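Local atomic coordinates of phosphoethanolamine N-methyltransferase 1 (PDB entry 4KRG), a protein that probably catalyses the S-adenosylmethionine-dependent N-methylation of phosphoethanolamine in the nematode route to phosphocholine. Residues Glu274-Asp288 with Phe309-Phe321. Numbering follows the deposited sequence.
Sequences EKYSWTDKIFSNAID and FLHVNSHLLAEKF. With BOG (octyl beta-D-glucopyranoside), chain F.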
loop_
_atom_site.group_PDB
_atom_site.type_symbol
_atom_site.label_atom_id
_atom_site.label_comp_id
_atom_site.label_asym_id
_atom_site.label_seq_id
_atom_site.Cartn_x
_atom_site.Cartn_y
_atom_site.Cartn_z
ATOM N N GLU A 274 14.048 -3.532 -15.715
ATOM C CA GLU A 274 13.206 -4.406 -16.528
ATOM C C GLU A 274 12.598 -3.645 -17.702
ATOM O O GLU A 274 11.725 -2.791 -17.516
ATOM C CB GLU A 274 12.094 -5.066 -15.703
ATOM C CG GLU A 274 11.447 -6.232 -16.440
ATOM C CD GLU A 274 10.151 -6.733 -15.825
ATOM O OE1 GLU A 274 9.338 -5.899 -15.365
ATOM O OE2 GLU A 274 9.939 -7.968 -15.828
ATOM N N LYS A 275 13.066 -3.959 -18.905
ATOM C CA LYS A 275 12.606 -3.283 -20.118
ATOM C C LYS A 275 11.285 -3.824 -20.669
ATOM O O LYS A 275 10.617 -3.154 -21.456
ATOM C CB LYS A 275 13.670 -3.372 -21.208
ATOM C CG LYS A 275 14.993 -2.736 -20.848
ATOM C CD LYS A 275 15.953 -2.787 -22.034
ATOM C CE LYS A 275 16.253 -4.221 -22.444
ATOM N NZ LYS A 275 17.424 -4.315 -23.364
ATOM N N TYR A 276 10.930 -5.041 -20.264
ATOM C CA TYR A 276 9.705 -5.711 -20.699
ATOM C C TYR A 276 9.586 -6.988 -19.878
ATOM O O TYR A 276 10.536 -7.362 -19.202
ATOM C CB TYR A 276 9.760 -6.035 -22.194
ATOM C CG TYR A 276 10.950 -6.867 -22.584
ATOM C CD1 TYR A 276 10.888 -8.253 -22.561
ATOM C CD2 TYR A 276 12.147 -6.269 -22.960
ATOM C CE1 TYR A 276 11.975 -9.019 -22.900
ATOM C CE2 TYR A 276 13.246 -7.030 -23.303
ATOM C CZ TYR A 276 13.155 -8.404 -23.272
ATOM O OH TYR A 276 14.238 -9.173 -23.606
ATOM N N SER A 277 8.440 -7.662 -19.932
ATOM C CA SER A 277 8.279 -8.932 -19.215
ATOM C C SER A 277 8.436 -10.081 -20.199
ATOM O O SER A 277 8.053 -9.951 -21.360
ATOM C CB SER A 277 6.909 -9.001 -18.534
ATOM O OG SER A 277 6.718 -10.254 -17.892
ATOM N N TRP A 278 8.993 -11.207 -19.761
ATOM C CA TRP A 278 9.134 -12.322 -20.691
ATOM C C TRP A 278 7.783 -12.845 -21.129
ATOM O O TRP A 278 7.662 -13.455 -22.182
ATOM C CB TRP A 278 10.018 -13.450 -20.147
ATOM C CG TRP A 278 9.478 -14.316 -19.038
ATOM C CD1 TRP A 278 9.824 -14.254 -17.723
ATOM C CD2 TRP A 278 8.577 -15.426 -19.167
ATOM N NE1 TRP A 278 9.176 -15.236 -17.016
ATOM C CE2 TRP A 278 8.405 -15.972 -17.875
ATOM C CE3 TRP A 278 7.889 -16.006 -20.234
ATOM C CZ2 TRP A 278 7.569 -17.061 -17.628
ATOM C CZ3 TRP A 278 7.061 -17.086 -19.989
ATOM C CH2 TRP A 278 6.910 -17.604 -18.696
ATOM N N THR A 279 6.764 -12.568 -20.325
ATOM C CA THR A 279 5.427 -13.073 -20.594
ATOM C C THR A 279 4.707 -12.263 -21.670
ATOM O O THR A 279 3.648 -12.668 -22.138
ATOM C CB THR A 279 4.574 -13.079 -19.316
ATOM O OG1 THR A 279 4.451 -11.739 -18.835
ATOM C CG2 THR A 279 5.221 -13.926 -18.242
ATOM N N ASP A 280 5.272 -11.115 -22.045
ATOM C CA ASP A 280 4.670 -10.260 -23.068
ATOM C C ASP A 280 4.380 -11.036 -24.341
ATOM O O ASP A 280 3.262 -11.001 -24.859
ATOM C CB ASP A 280 5.590 -9.089 -23.435
ATOM C CG ASP A 280 5.826 -8.139 -22.283
ATOM O OD1 ASP A 280 5.185 -8.302 -21.233
ATOM O OD2 ASP A 280 6.651 -7.217 -22.441
ATOM N N LYS A 281 5.405 -11.728 -24.835
ATOM C CA LYS A 281 5.318 -12.500 -26.069
ATOM C C LYS A 281 4.248 -13.586 -25.971
ATOM O O LYS A 281 3.553 -13.869 -26.944
ATOM C CB LYS A 281 6.678 -13.121 -26.404
ATOM C CG LYS A 281 6.675 -14.054 -27.617
ATOM C CD LYS A 281 6.821 -13.278 -28.928
ATOM C CE LYS A 281 6.342 -14.069 -30.144
ATOM N NZ LYS A 281 7.132 -15.302 -30.395
ATOM N N ILE A 282 4.113 -14.178 -24.788
ATOM C CA ILE A 282 3.122 -15.228 -24.553
ATOM C C ILE A 282 1.701 -14.680 -24.527
ATOM O O ILE A 282 0.817 -15.190 -25.208
ATOM C CB ILE A 282 3.381 -15.949 -23.220
ATOM C CG1 ILE A 282 4.806 -16.508 -23.173
ATOM C CG2 ILE A 282 2.347 -17.032 -22.997
ATOM C CD1 ILE A 282 5.145 -17.421 -24.310
ATOM N N PHE A 283 1.491 -13.635 -23.735
ATOM C CA PHE A 283 0.182 -13.005 -23.605
ATOM C C PHE A 283 -0.268 -12.349 -24.905
ATOM O O PHE A 283 -1.455 -12.095 -25.099
ATOM C CB PHE A 283 0.199 -11.952 -22.491
ATOM C CG PHE A 283 0.027 -12.514 -21.095
ATOM C CD1 PHE A 283 -1.140 -13.180 -20.730
ATOM C CD2 PHE A 283 1.014 -12.332 -20.132
ATOM C CE1 PHE A 283 -1.306 -13.681 -19.446
ATOM C CE2 PHE A 283 0.853 -12.832 -18.848
ATOM C CZ PHE A 283 -0.313 -13.503 -18.504
ATOM N N SER A 284 0.684 -12.063 -25.785
ATOM C CA SER A 284 0.376 -11.412 -27.057
ATOM C C SER A 284 -0.551 -12.257 -27.930
ATOM O O SER A 284 -1.307 -11.724 -28.741
ATOM C CB SER A 284 1.658 -11.079 -27.820
ATOM O OG SER A 284 2.231 -12.243 -28.380
ATOM N N ASN A 285 -0.510 -13.572 -27.757
ATOM C CA ASN A 285 -1.352 -14.446 -28.566
ATOM C C ASN A 285 -2.662 -14.866 -27.897
ATOM O O ASN A 285 -3.337 -15.770 -28.389
ATOM C CB ASN A 285 -0.580 -15.682 -29.031
ATOM C CG ASN A 285 -0.986 -16.128 -30.427
ATOM O OD1 ASN A 285 -1.051 -15.318 -31.356
ATOM N ND2 ASN A 285 -1.278 -17.415 -30.576
ATOM N N ALA A 286 -3.024 -14.208 -26.795
ATOM C CA ALA A 286 -4.271 -14.522 -26.089
ATOM C C ALA A 286 -5.067 -13.285 -25.694
ATOM O O ALA A 286 -6.265 -13.367 -25.426
ATOM C CB ALA A 286 -4.000 -15.374 -24.868
ATOM N N ILE A 287 -4.400 -12.141 -25.641
ATOM C CA ILE A 287 -5.093 -10.901 -25.328
ATOM C C ILE A 287 -5.274 -10.065 -26.591
ATOM O O ILE A 287 -4.309 -9.762 -27.296
ATOM C CB ILE A 287 -4.352 -10.074 -24.260
ATOM C CG1 ILE A 287 -4.137 -10.897 -22.988
ATOM C CG2 ILE A 287 -5.127 -8.804 -23.947
ATOM C CD1 ILE A 287 -3.183 -10.240 -22.002
ATOM N N ASP A 288 -6.524 -9.716 -26.880
ATOM C CA ASP A 288 -6.861 -8.869 -28.013
ATOM C C ASP A 288 -7.854 -7.826 -27.534
ATOM O O ASP A 288 -8.166 -7.788 -26.348
ATOM C CB ASP A 288 -7.450 -9.707 -29.150
ATOM C CG ASP A 288 -8.515 -10.682 -28.674
ATOM O OD1 ASP A 288 -9.337 -10.304 -27.820
ATOM O OD2 ASP A 288 -8.532 -11.835 -29.154
ATOM N N PHE A 309 10.092 -12.890 -11.690
ATOM C CA PHE A 309 9.965 -12.412 -13.061
ATOM C C PHE A 309 8.683 -12.871 -13.747
ATOM O O PHE A 309 8.387 -12.452 -14.868
ATOM C CB PHE A 309 11.192 -12.835 -13.871
ATOM C CG PHE A 309 12.489 -12.450 -13.222
ATOM C CD1 PHE A 309 12.758 -11.124 -12.925
ATOM C CD2 PHE A 309 13.430 -13.411 -12.888
ATOM C CE1 PHE A 309 13.941 -10.760 -12.312
ATOM C CE2 PHE A 309 14.615 -13.053 -12.285
ATOM C CZ PHE A 309 14.872 -11.722 -11.993
ATOM N N LEU A 310 7.931 -13.736 -13.076
ATOM C CA LEU A 310 6.653 -14.195 -13.611
ATOM C C LEU A 310 5.556 -13.204 -13.222
ATOM O O LEU A 310 5.057 -13.217 -12.095
ATOM C CB LEU A 310 6.319 -15.601 -13.105
ATOM C CG LEU A 310 5.030 -16.254 -13.617
ATOM C CD1 LEU A 310 4.981 -16.217 -15.137
ATOM C CD2 LEU A 310 4.931 -17.684 -13.128
ATOM N N HIS A 311 5.203 -12.335 -14.162
ATOM C CA HIS A 311 4.163 -11.339 -13.940
ATOM C C HIS A 311 3.666 -10.777 -15.266
ATOM O O HIS A 311 4.108 -11.194 -16.333
ATOM C CB HIS A 311 4.663 -10.213 -13.023
ATOM C CG HIS A 311 5.694 -9.327 -13.652
ATOM N ND1 HIS A 311 5.735 -7.966 -13.442
ATOM C CD2 HIS A 311 6.728 -9.607 -14.481
ATOM C CE1 HIS A 311 6.747 -7.446 -14.111
ATOM N NE2 HIS A 311 7.366 -8.422 -14.753
ATOM N N VAL A 312 2.743 -9.828 -15.175
ATOM C CA VAL A 312 2.101 -9.211 -16.325
ATOM C C VAL A 312 2.679 -7.819 -16.495
ATOM O O VAL A 312 2.825 -7.084 -15.516
ATOM C CB VAL A 312 0.580 -9.079 -16.089
ATOM C CG1 VAL A 312 -0.077 -8.275 -17.202
ATOM C CG2 VAL A 312 -0.067 -10.443 -15.952
ATOM N N ASN A 313 3.019 -7.458 -17.728
ATOM C CA ASN A 313 3.544 -6.130 -18.014
ATOM C C ASN A 313 2.378 -5.160 -18.145
ATOM O O ASN A 313 1.906 -4.876 -19.250
ATOM C CB ASN A 313 4.376 -6.157 -19.295
ATOM C CG ASN A 313 5.137 -4.876 -19.529
ATOM O OD1 ASN A 313 4.859 -3.847 -18.908
ATOM N ND2 ASN A 313 6.110 -4.930 -20.436
ATOM N N SER A 314 1.915 -4.666 -17.002
ATOM C CA SER A 314 0.715 -3.844 -16.948
ATOM C C SER A 314 0.879 -2.523 -17.690
ATOM O O SER A 314 -0.092 -1.966 -18.207
ATOM C CB SER A 314 0.296 -3.613 -15.493
ATOM O OG SER A 314 -0.212 -4.809 -14.927
ATOM N N HIS A 315 2.106 -2.017 -17.744
ATOM C CA HIS A 315 2.355 -0.803 -18.495
ATOM C C HIS A 315 2.182 -1.043 -19.984
ATOM O O HIS A 315 1.572 -0.235 -20.674
ATOM C CB HIS A 315 3.721 -0.208 -18.161
ATOM C CG HIS A 315 3.706 0.631 -16.922
ATOM N ND1 HIS A 315 3.976 0.123 -15.671
ATOM C CD2 HIS A 315 3.416 1.943 -16.743
ATOM C CE1 HIS A 315 3.866 1.083 -14.774
ATOM N NE2 HIS A 315 3.528 2.200 -15.396
ATOM N N LEU A 316 2.690 -2.167 -20.473
ATOM C CA LEU A 316 2.513 -2.512 -21.878
ATOM C C LEU A 316 1.042 -2.799 -22.180
ATOM O O LEU A 316 0.534 -2.452 -23.248
ATOM C CB LEU A 316 3.382 -3.713 -22.247
ATOM C CG LEU A 316 3.269 -4.151 -23.703
ATOM C CD1 LEU A 316 3.811 -3.055 -24.606
ATOM C CD2 LEU A 316 4.014 -5.446 -23.920
ATOM N N LEU A 317 0.358 -3.426 -21.229
ATOM C CA LEU A 317 -1.064 -3.678 -21.368
ATOM C C LEU A 317 -1.808 -2.366 -21.583
ATOM O O LEU A 317 -2.491 -2.197 -22.581
ATOM C CB LEU A 317 -1.598 -4.393 -20.133
ATOM C CG LEU A 317 -3.004 -4.963 -20.276
ATOM C CD1 LEU A 317 -3.028 -6.003 -21.365
ATOM C CD2 LEU A 317 -3.458 -5.575 -18.960
ATOM N N ALA A 318 -1.650 -1.431 -20.652
ATOM C CA ALA A 318 -2.291 -0.127 -20.763
ATOM C C ALA A 318 -1.920 0.609 -22.048
ATOM O O ALA A 318 -2.749 1.296 -22.644
ATOM C CB ALA A 318 -1.952 0.725 -19.565
ATOM N N GLU A 319 -0.668 0.485 -22.471
ATOM C CA GLU A 319 -0.222 1.174 -23.679
ATOM C C GLU A 319 -0.867 0.603 -24.930
ATOM O O GLU A 319 -1.444 1.335 -25.731
ATOM C CB GLU A 319 1.299 1.118 -23.827
ATOM C CG GLU A 319 1.771 1.788 -25.111
ATOM C CD GLU A 319 3.246 1.608 -25.382
ATOM O OE1 GLU A 319 3.832 0.623 -24.884
ATOM O OE2 GLU A 319 3.819 2.454 -26.103
ATOM N N LYS A 320 -0.765 -0.712 -25.093
ATOM C CA LYS A 320 -1.210 -1.370 -26.313
ATOM C C LYS A 320 -2.724 -1.419 -26.467
ATOM O O LYS A 320 -3.229 -1.409 -27.582
ATOM C CB LYS A 320 -0.621 -2.780 -26.406
ATOM C CG LYS A 320 0.869 -2.818 -26.695
ATOM C CD LYS A 320 1.188 -2.243 -28.074
ATOM C CE LYS A 320 2.670 -2.349 -28.379
ATOM N NZ LYS A 320 3.047 -1.503 -29.540
ATOM N N PHE A 321 -3.453 -1.477 -25.359
ATOM C CA PHE A 321 -4.904 -1.574 -25.455
ATOM C C PHE A 321 -5.647 -0.322 -25.001
ATOM O O PHE A 321 -6.873 -0.321 -24.922
ATOM C CB PHE A 321 -5.410 -2.829 -24.742
ATOM C CG PHE A 321 -4.901 -4.103 -25.357
ATOM C CD1 PHE A 321 -5.402 -4.548 -26.576
ATOM C CD2 PHE A 321 -3.906 -4.842 -24.736
ATOM C CE1 PHE A 321 -4.925 -5.714 -27.155
ATOM C CE2 PHE A 321 -3.424 -6.007 -25.310
ATOM C CZ PHE A 321 -3.935 -6.443 -26.520
HETATM C C1 BOG F . -2.589 -4.153 -29.985
HETATM O O1 BOG F . -1.335 -4.750 -30.026
HETATM C C2 BOG F . -2.524 -2.798 -30.663
HETATM O O2 BOG F . -1.675 -1.947 -29.902
HETATM C C3 BOG F . -3.867 -2.167 -30.810
HETATM O O3 BOG F . -3.723 -0.950 -31.599
HETATM C C4 BOG F . -4.851 -3.075 -31.470
HETATM O O4 BOG F . -6.171 -2.488 -31.433
HETATM C C5 BOG F . -4.921 -4.431 -30.783
HETATM O O5 BOG F . -3.588 -5.055 -30.633
HETATM C C6 BOG F . -5.772 -5.315 -31.584
HETATM O O6 BOG F . -6.837 -5.755 -30.789
HETATM C "C1'" BOG F . -0.968 -5.390 -28.800
HETATM C "C2'" BOG F . 0.514 -5.867 -28.852
HETATM C "C3'" BOG F . 0.856 -6.781 -27.677
HETATM C "C4'" BOG F . 0.517 -6.394 -26.374
HETATM C "C5'" BOG F . 0.147 -7.445 -25.284
HETATM C "C6'" BOG F . 0.910 -7.215 -23.971
HETATM C "C7'" BOG F . 0.487 -8.171 -22.825
HETATM C "C8'" BOG F . 0.678 -7.560 -21.477
HETATM O O HOH W 1 9.384 -10.805 -16.771
HETATM O O HOH W 2 7.638 -2.850 -22.018
HETATM O O HOH W 3 3.122 -9.285 -19.788
#
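E274 and H311 join the two segments through a carboxylate-imidazole hydrogen bond. The extended E274 chain brings its carboxylate edge-on and nearly coplanar (11°) to the ring of H311, whose NE2 donates to the syn lone pair of OE2 at 2.8 Å. Nearby, T279 OG1 donates to H311 O (2.6 Å), almost in line with the C=O bond; a chi1 of 61° sets this hydroxyl between the backbone N and carbonyl carbon and leaves CG2 over the W278 ring. D280 OD2 takes two N-H groups from opposite faces of its carboxylate, S277 N within its own turn and N313 ND2 across the contact (3.1 Å). While ND2 holds D280, OD1 of N313, the N-cap of helix 314-321, accepts from L316 N, so one asparagine ties the helix start to the 274-288 segment. Waters extend the network: one joins E274 OE2, W278 N and F309 O, and another bridges T279 OG1, D280 OD1 and N313 N.

Apolar contacts accompany the polar ones. L310 CD1 packs on W278 CZ2 (3.7 Å), and V312 CG2 meets F283 CE2 at 3.9 Å. Farther along, I287 CG2 reaches F321 CE2 (3.5 Å). The octyl chain of a bound octyl glucoside runs between F283 and L316, and its sugar O2 donates to K320 O (2.8 Å).

Far from the bound ligands of the N-terminal half, the contact belongs to the C-terminal half of this di-domain enzyme, whose strands are consistent with a Rossmann-like methyltransferase fold. H311 and V312 rest on strand 297-302, T279 and F283 on L405 of strand 400-408, and helix 434-448 borders E274 and W278.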